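Local coordinates for protein hydroquinone dioxygenase small subunit (Pseudomonas sp., PDB 4ZXA) that forms, together with a large subunit, the iron(II)-dependent hydroquinone 1,2-dioxygenase PnpCD, and has a cupin-type fold, at residues 41-46 and 53-58. Numbering follows the deposited sequence.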
loop_
_atom_site.group_PDB
_atom_site.type_symbol
_atom_site.label_atom_id
_atom_site.label_comp_id
_atom_site.label_asym_id
_atom_site.label_seq_id
_atom_site.Cartn_x
_atom_site.Cartn_y
_atom_site.Cartn_z
ATOM N N PHE A 41 34.149 -5.242 -5.065
ATOM C CA PHE A 41 35.017 -6.184 -4.407
ATOM C C PHE A 41 35.499 -7.241 -5.385
ATOM O O PHE A 41 36.693 -7.512 -5.457
ATOM C CB PHE A 41 34.358 -6.741 -3.142
ATOM C CG PHE A 41 34.112 -5.684 -2.115
ATOM C CD1 PHE A 41 35.172 -5.103 -1.455
ATOM C CD2 PHE A 41 32.833 -5.212 -1.866
ATOM C CE1 PHE A 41 34.963 -4.093 -0.541
ATOM C CE2 PHE A 41 32.616 -4.202 -0.939
ATOM C CZ PHE A 41 33.683 -3.640 -0.281
ATOM N N GLU A 42 34.585 -7.804 -6.160
ATOM C CA GLU A 42 34.988 -8.662 -7.261
ATOM C C GLU A 42 35.984 -7.921 -8.152
ATOM O O GLU A 42 37.031 -8.464 -8.525
ATOM C CB GLU A 42 33.774 -9.135 -8.075
ATOM C CG GLU A 42 34.108 -10.227 -9.080
ATOM C CD GLU A 42 32.874 -10.916 -9.618
ATOM O OE1 GLU A 42 31.925 -10.216 -10.043
ATOM O OE2 GLU A 42 32.847 -12.167 -9.599
ATOM N N VAL A 43 35.674 -6.674 -8.479
ATOM C CA VAL A 43 36.558 -5.904 -9.348
ATOM C C VAL A 43 37.996 -5.760 -8.802
ATOM O O VAL A 43 38.964 -6.046 -9.508
ATOM C CB VAL A 43 35.962 -4.522 -9.728
ATOM C CG1 VAL A 43 37.043 -3.622 -10.336
ATOM C CG2 VAL A 43 34.798 -4.688 -10.710
ATOM N N ALA A 44 38.126 -5.305 -7.560
ATOM C CA ALA A 44 39.437 -5.145 -6.944
ATOM C C ALA A 44 40.147 -6.496 -6.800
ATOM O O ALA A 44 41.375 -6.584 -6.879
ATOM C CB ALA A 44 39.310 -4.456 -5.584
ATOM N N GLN A 45 39.362 -7.550 -6.600
ATOM C CA GLN A 45 39.917 -8.872 -6.390
ATOM C C GLN A 45 40.623 -9.346 -7.642
ATOM O O GLN A 45 41.512 -10.187 -7.567
ATOM C CB GLN A 45 38.819 -9.863 -6.018
ATOM C CG GLN A 45 39.314 -11.284 -5.715
ATOM C CD GLN A 45 38.168 -12.296 -5.635
ATOM O OE1 GLN A 45 37.567 -12.656 -6.655
ATOM N NE2 GLN A 45 37.851 -12.746 -4.419
ATOM N N ASN A 46 40.230 -8.802 -8.788
ATOM C CA ASN A 46 40.714 -9.294 -10.075
ATOM C C ASN A 46 41.479 -8.249 -10.872
ATOM O O ASN A 46 41.530 -8.308 -12.106
ATOM C CB ASN A 46 39.555 -9.824 -10.923
ATOM C CG ASN A 46 38.819 -10.964 -10.254
ATOM O OD1 ASN A 46 37.628 -11.154 -10.478
ATOM N ND2 ASN A 46 39.519 -11.719 -9.416
ATOM N N VAL A 53 40.039 1.189 -12.191
ATOM C CA VAL A 53 39.057 0.511 -13.032
ATOM C C VAL A 53 37.749 1.262 -12.963
ATOM O O VAL A 53 37.157 1.404 -11.882
ATOM C CB VAL A 53 38.805 -0.981 -12.623
ATOM C CG1 VAL A 53 37.716 -1.596 -13.507
ATOM C CG2 VAL A 53 40.097 -1.817 -12.700
ATOM N N VAL A 54 37.310 1.763 -14.112
ATOM C CA VAL A 54 36.033 2.442 -14.192
ATOM C C VAL A 54 34.896 1.446 -13.958
ATOM O O VAL A 54 34.778 0.448 -14.677
ATOM C CB VAL A 54 35.842 3.111 -15.557
ATOM C CG1 VAL A 54 34.499 3.845 -15.613
ATOM C CG2 VAL A 54 37.024 4.049 -15.863
ATOM N N VAL A 55 34.066 1.737 -12.954
ATOM C CA VAL A 55 32.881 0.933 -12.650
ATOM C C VAL A 55 31.609 1.756 -12.830
ATOM O O VAL A 55 30.511 1.211 -12.881
ATOM C CB VAL A 55 32.942 0.318 -11.225
ATOM C CG1 VAL A 55 34.075 -0.709 -11.157
ATOM C CG2 VAL A 55 33.168 1.391 -10.178
ATOM N N GLY A 56 31.767 3.069 -12.958
ATOM C CA GLY A 56 30.652 3.931 -13.298
ATOM C C GLY A 56 31.116 5.023 -14.239
ATOM O O GLY A 56 32.172 5.627 -14.019
ATOM N N LEU A 57 30.331 5.287 -15.285
ATOM C CA LEU A 57 30.664 6.333 -16.246
ATOM C C LEU A 57 29.441 7.164 -16.660
ATOM O O LEU A 57 28.480 6.629 -17.222
ATOM C CB LEU A 57 31.326 5.720 -17.481
ATOM C CG LEU A 57 31.631 6.692 -18.617
ATOM C CD1 LEU A 57 32.538 7.817 -18.147
ATOM C CD2 LEU A 57 32.261 5.934 -19.778
ATOM N N ASN A 58 29.479 8.467 -16.386
ATOM C CA ASN A 58 28.350 9.341 -16.729
ATOM C C ASN A 58 28.821 10.637 -17.355
ATOM O O ASN A 58 29.375 11.505 -16.669
ATOM C CB ASN A 58 27.471 9.631 -15.502
ATOM C CG ASN A 58 26.118 10.234 -15.880
ATOM O OD1 ASN A 58 26.001 10.923 -16.889
ATOM N ND2 ASN A 58 25.091 9.961 -15.079
#
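The carbonyl oxygen of Val43, the residue that carries this contact from the helical side, is gripped twice: by the backbone N of Asn46, 3.1 Å from Val43 O, and by the hydroxyl of Ser47. Both bonds fall where the short helix 40-45 ends, since Asn46 is the first residue to leave helical geometry. One residue back, Gln45 N bonds to Phe41 O at 2.9 Å in the regular helical pattern, while Asn46 N makes a second, weak bond to Glu42 O. Val43 directs its isopropyl group at strand 52-58 and divides its two methyls between two strand residues. Val43 CG1, placed opposite the backbone N (chi1 166°), lies 3.8 Å from Val53 CG1 and 3.9 Å from the branch carbon Val53 CB. The other methyl, Val43 CG2, turns to Val55 and lies a looser 4.1 Å from Val55 CG1. Val53 and Val55 both point toward the helix, whereas Val54 between them points away. Val55 also opens a classic beta bulge, sharing Val63 of the antiparallel strand 61-69 with Gly56. Thr65 of that strand and Ile165 of helix 162-165 each touch both Val43 and Val55, adding neighbours to the small aliphatic cluster, and at the end of the strand Asn58 OD1 accepts a hydrogen bond from Asn318 of the large subunit. Three buried valines meeting through methyl and methine carbons imply that helix and strand are joined here by apolar contact, the two methyls of one valine each meeting a different strand valine without a polar link between the two segments, while at the helix end Val43 O is held by Asn46 and Ser47 and Ala44 O by Arg67 of strand 61-69.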